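Local atomic coordinates of sensor protein kinase WalK (Staphylococcus aureus, PDB entry 4YWZ), a protein that acts as the sensor histidine kinase of the essential WalKR two-component system, its extracellular receptor domain probably perceiving an external signal. Residues A[11-16]-A[138-144]; A[91-95]-A[119-123]. The protein carries 1 engineered substitution. The contacts are given in a common frame with arbitrary orientation. Residues are numbered along the deposited sequence.

Contact 1 (11-16 with 138-144) lies toward one end of the domain, its centre about 14 Å from the centre of the chain, and is partly buried; contact 2 (91-95 with 119-123) is buried, about 8 Å from that centre. They share no helix or strand: contact 1 joins helix 7-37 to the C-terminal helix 141-149, whereas contact 2 seats helix 90-98 on strand 114-126 of the antiparallel sheet. Their centres are about 19 Å apart, contact 2 nested in the loop closed by contact 1. The chemistry differs: contact 1 is apolar and aromatic, with one water bridge at its margin, while contact 2 combines one direct amide-hydroxyl hydrogen bond with apolar packing of alanine against proline.

Contact 1: residues A[11-16]-A[138-144]; sequences LLDNFK and SKINDVY
Residues 11-16 of helix 7-37 run counter to residues 138-144, which leave strand 129-138 and enter helix 141-149. The register is set by CA pairs Leu12-Val143 (6.7 Å) and Phe15-Ile140 (7.2 Å). Residues 11-16 are regular α-helix; Lys139 centres an inverse gamma turn (phi/psi -86/61°) that redirects the chain from extended Ser138 to helical Asn141. Phe15 is the largest contributor to the 415 Å² interface. Its t rotamer (chi2 -88°) sends the ring against this turn: Ile140 CA lies over one face, 3.9 Å from the Phe15 ring centroid in a CH-pi contact, Phe15 CZ reaches Ile140 N at 3.4 Å, and Ser138 OG sits at the ring edge, 3.5 Å from Phe15 CE1. That hydroxyl hydrogen-bonds to Trp118 O. Val143, in rotamer t, spreads its two methyls over the helix, CG2 3.6 Å from Phe15 CD2 and CG1 3.7 Å from Leu12 CD2 and 3.9 Å from Leu11 CB. Leu12, in mt, brings CD2 over the face of Tyr144, 4.0 Å from its ring centroid, and within 3.9 Å of Ile140 CG1. Arg116 makes a cation-pi contact with the same tyrosine, and Leu11 also packs on Tyr22 of the second subunit. At the margin, extended Lys16 (mttt) passes its CE 3.9 Å from Ile140 CD1 and ends in a bridge through water 1, whose oxygen is 3.1 Å from Lys16 NZ and 3.0 Å from Tyr144 OH. As in other extracellular Cache sensors, these terminal helices probably lead toward the membrane-spanning segments; their direct cohesion comes from apolar and aromatic surfaces, with polar bridging confined to water.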
# COMPACT_ATOMS: atom_id res chain seq x y z
N LEU A 11 -3.13 -8.87 4.67
CA LEU A 11 -2.23 -7.83 4.20
C LEU A 11 -1.60 -8.26 2.88
O LEU A 11 -1.45 -7.41 2.00
CB LEU A 11 -1.20 -7.49 5.21
CG LEU A 11 -1.76 -6.88 6.51
CD1 LEU A 11 -0.57 -6.65 7.39
CD2 LEU A 11 -2.48 -5.59 6.19
N LEU A 12 -1.23 -9.55 2.77
CA LEU A 12 -0.65 -9.98 1.47
C LEU A 12 -1.68 -9.92 0.39
O LEU A 12 -1.41 -9.43 -0.72
CB LEU A 12 -0.06 -11.41 1.64
CG LEU A 12 1.16 -11.41 2.57
CD1 LEU A 12 1.50 -12.87 2.96
CD2 LEU A 12 2.40 -10.83 1.97
N ASP A 13 -2.89 -10.36 0.66
CA ASP A 13 -3.97 -10.28 -0.35
C ASP A 13 -4.28 -8.86 -0.73
O ASP A 13 -4.49 -8.60 -1.85
CB ASP A 13 -5.26 -10.92 0.15
CG ASP A 13 -5.22 -12.44 0.20
OD1 ASP A 13 -4.34 -13.12 -0.34
OD2 ASP A 13 -6.11 -12.95 0.85
N ASN A 14 -4.26 -7.90 0.22
CA ASN A 14 -4.55 -6.55 -0.11
C ASN A 14 -3.43 -5.97 -1.02
O ASN A 14 -3.67 -5.24 -2.03
CB ASN A 14 -4.58 -5.61 1.14
CG ASN A 14 -5.64 -5.92 2.12
OD1 ASN A 14 -6.65 -6.51 1.81
ND2 ASN A 14 -5.40 -5.46 3.40
N PHE A 15 -2.16 -6.30 -0.68
CA PHE A 15 -1.02 -5.84 -1.49
C PHE A 15 -1.17 -6.32 -2.97
O PHE A 15 -1.01 -5.52 -3.88
CB PHE A 15 0.27 -6.40 -0.92
CG PHE A 15 1.51 -5.99 -1.67
CD1 PHE A 15 1.93 -6.73 -2.74
CD2 PHE A 15 2.28 -4.92 -1.27
CE1 PHE A 15 3.08 -6.38 -3.47
CE2 PHE A 15 3.40 -4.57 -1.96
CZ PHE A 15 3.79 -5.29 -3.08
N LYS A 16 -1.47 -7.61 -3.13
CA LYS A 16 -1.60 -8.26 -4.49
C LYS A 16 -2.78 -7.66 -5.23
O LYS A 16 -2.67 -7.26 -6.40
CB LYS A 16 -1.73 -9.75 -4.36
CG LYS A 16 -0.46 -10.41 -3.86
CD LYS A 16 -0.74 -11.87 -3.62
CE LYS A 16 0.46 -12.54 -3.07
NZ LYS A 16 0.27 -14.00 -2.87
N SER A 138 7.15 -6.59 -7.87
CA SER A 138 6.56 -5.75 -6.82
C SER A 138 7.17 -6.09 -5.49
O SER A 138 7.53 -7.23 -5.17
CB SER A 138 5.04 -5.86 -6.91
OG SER A 138 4.60 -7.09 -6.51
N LYS A 139 7.25 -5.03 -4.66
CA LYS A 139 8.00 -5.08 -3.39
C LYS A 139 7.19 -5.64 -2.25
O LYS A 139 6.99 -5.01 -1.16
CB LYS A 139 8.49 -3.69 -3.10
CG LYS A 139 9.44 -3.07 -4.10
CD LYS A 139 9.81 -1.67 -3.74
CE LYS A 139 10.71 -1.11 -4.80
NZ LYS A 139 11.23 0.28 -4.56
N ILE A 140 6.75 -6.88 -2.38
CA ILE A 140 5.96 -7.53 -1.35
C ILE A 140 6.73 -7.71 0.01
O ILE A 140 6.06 -7.93 1.03
CB ILE A 140 5.38 -8.87 -1.83
CG1 ILE A 140 4.13 -9.24 -1.09
CG2 ILE A 140 6.42 -9.98 -1.85
CD1 ILE A 140 3.29 -10.25 -1.80
N ASN A 141 8.06 -7.62 -0.06
CA ASN A 141 8.86 -7.78 1.16
C ASN A 141 8.56 -6.65 2.08
O ASN A 141 8.72 -6.83 3.31
CB ASN A 141 10.35 -7.84 0.93
CG ASN A 141 11.00 -8.71 1.95
OD1 ASN A 141 10.40 -9.67 2.38
ND2 ASN A 141 12.11 -8.25 2.47
N ASP A 142 8.00 -5.53 1.60
CA ASP A 142 7.62 -4.50 2.53
C ASP A 142 6.51 -4.97 3.48
O ASP A 142 6.51 -4.51 4.65
CB ASP A 142 7.21 -3.21 1.79
CG ASP A 142 8.40 -2.39 1.13
OD1 ASP A 142 9.60 -2.46 1.57
OD2 ASP A 142 8.00 -1.54 0.28
N VAL A 143 5.57 -5.86 3.06
CA VAL A 143 4.53 -6.49 3.88
C VAL A 143 5.19 -7.40 4.93
O VAL A 143 4.96 -7.27 6.12
CB VAL A 143 3.48 -7.25 3.07
CG1 VAL A 143 2.50 -7.79 4.03
CG2 VAL A 143 2.89 -6.26 1.99
N TYR A 144 6.04 -8.32 4.47
CA TYR A 144 6.74 -9.22 5.40
C TYR A 144 7.56 -8.49 6.41
O TYR A 144 7.55 -8.84 7.61
CB TYR A 144 7.54 -10.23 4.57
CG TYR A 144 6.72 -11.22 3.75
CD1 TYR A 144 6.02 -12.29 4.34
CD2 TYR A 144 6.69 -11.14 2.42
CE1 TYR A 144 5.33 -13.20 3.53
CE2 TYR A 144 5.99 -12.06 1.61
CZ TYR A 144 5.35 -13.06 2.17
OH TYR A 144 4.67 -13.92 1.35
O HOH W 1 2.51 -14.03 -0.73

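Contact 2: residues A[91-95]-A[119-123]; sequences SVQKA and VYNIP
Helix segment 91-95 lies over strand segment 119-123 with axes 8.3 Å apart at closest approach and N-to-C directions 28° from parallel (signed crossing -28°). The strand is extended, phi/psi near -117/132° at Asn121; the helix is regular, with Ala95 N bonded to Ser91 O at 3.1 Å. Nearest CA pairs are Val92-Asn121 (6.6 Å) and Ala95-Pro123 (5.8 Å). Asn121 has the most surface buried, followed by Ala95 and Pro123, and the CA-CB bonds of all three point across the gap. Asn121 takes chi1 m with chi2 -59°, which carries ND2 to Ser91 OG at 3.0 Å, the donor being the amide (N-H...O angle 133°); the p rotamer of Ser91 brings OG to that amide. The amide is also held within the sheet, ND2 by Asn102 OD1 and OD1 by Asn133 ND2, while Ser91 OG is hydrogen-bonded chiefly to Asp89 OD1. Ala95 packs its CB 4.1 Å from Asn121 CB and 4.2 Å from Pro123 CD, and its carbonyl O lies 3.8 Å from Pro123 CB. Tyr120 and Ile122 point away and meet helix 7-37, so helices flank the sheet on both faces. With strand order 2-1-5-4-3, this is the PAS-like layout of Cache sensor domains. Because the Asn121 amide joins neighbouring strands as well as the helix, a polar group is accommodated in a buried interface, while the small Ala95 lets the helix backbone approach Pro123 closely.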
# COMPACT_ATOMS: atom_id res chain seq x y z
N SER A 91 7.14 -18.04 -17.02
CA SER A 91 5.87 -17.44 -16.55
C SER A 91 5.34 -16.47 -17.59
O SER A 91 4.15 -16.40 -17.88
CB SER A 91 6.02 -16.76 -15.17
OG SER A 91 6.81 -15.57 -15.18
N VAL A 92 6.25 -15.78 -18.25
CA VAL A 92 5.89 -14.85 -19.35
C VAL A 92 5.31 -15.68 -20.52
O VAL A 92 4.28 -15.34 -21.10
CB VAL A 92 7.07 -14.02 -19.82
CG1 VAL A 92 6.84 -13.25 -21.14
CG2 VAL A 92 7.50 -13.05 -18.72
N GLN A 93 6.00 -16.77 -20.87
CA GLN A 93 5.53 -17.70 -21.94
C GLN A 93 4.12 -18.19 -21.64
O GLN A 93 3.30 -18.24 -22.59
CB GLN A 93 6.51 -18.87 -22.11
CG GLN A 93 7.89 -18.49 -22.61
CD GLN A 93 9.09 -19.50 -22.46
OE1 GLN A 93 9.15 -20.33 -21.59
NE2 GLN A 93 10.09 -19.31 -23.28
N LYS A 94 3.87 -18.55 -20.37
CA LYS A 94 2.58 -19.04 -19.95
C LYS A 94 1.50 -17.95 -20.22
O LYS A 94 0.44 -18.17 -20.80
CB LYS A 94 2.55 -19.63 -18.59
CG LYS A 94 1.24 -20.15 -18.15
CD LYS A 94 1.34 -20.75 -16.75
CE LYS A 94 0.07 -21.46 -16.41
NZ LYS A 94 -0.17 -21.61 -14.96
N ALA A 95 1.75 -16.73 -19.78
CA ALA A 95 0.76 -15.64 -20.03
C ALA A 95 0.51 -15.38 -21.49
O ALA A 95 -0.62 -15.16 -21.91
CB ALA A 95 1.29 -14.37 -19.37
N VAL A 119 6.05 -11.54 -8.46
CA VAL A 119 6.09 -11.34 -9.90
C VAL A 119 4.67 -11.62 -10.42
O VAL A 119 4.02 -12.63 -10.09
CB VAL A 119 7.01 -12.36 -10.63
CG1 VAL A 119 6.81 -12.36 -12.16
CG2 VAL A 119 8.46 -12.14 -10.19
N TYR A 120 4.14 -10.61 -11.12
CA TYR A 120 2.77 -10.65 -11.74
C TYR A 120 2.96 -10.38 -13.21
O TYR A 120 3.56 -9.40 -13.66
CB TYR A 120 1.89 -9.62 -11.08
CG TYR A 120 0.49 -9.57 -11.64
CD1 TYR A 120 -0.37 -10.57 -11.32
CD2 TYR A 120 0.08 -8.54 -12.44
CE1 TYR A 120 -1.69 -10.58 -11.82
CE2 TYR A 120 -1.20 -8.50 -12.95
CZ TYR A 120 -2.03 -9.54 -12.66
OH TYR A 120 -3.38 -9.54 -13.15
N ASN A 121 2.34 -11.23 -14.03
CA ASN A 121 2.25 -11.05 -15.42
C ASN A 121 0.75 -10.91 -15.85
O ASN A 121 -0.12 -11.67 -15.42
CB ASN A 121 2.73 -12.31 -16.13
CG ASN A 121 4.21 -12.50 -16.05
OD1 ASN A 121 4.94 -11.64 -16.49
ND2 ASN A 121 4.63 -13.57 -15.49
N ILE A 122 0.53 -9.88 -16.66
CA ILE A 122 -0.79 -9.68 -17.32
C ILE A 122 -0.59 -9.49 -18.80
O ILE A 122 0.13 -8.63 -19.28
CB ILE A 122 -1.63 -8.55 -16.69
CG1 ILE A 122 -2.99 -8.46 -17.45
CG2 ILE A 122 -0.91 -7.24 -16.62
CD1 ILE A 122 -4.00 -7.54 -16.81
N PRO A 123 -1.19 -10.41 -19.58
CA PRO A 123 -1.07 -10.23 -21.02
C PRO A 123 -1.90 -9.04 -21.51
O PRO A 123 -2.97 -8.81 -20.97
CB PRO A 123 -1.68 -11.56 -21.59
CG PRO A 123 -2.49 -12.18 -20.56
CD PRO A 123 -1.92 -11.63 -19.23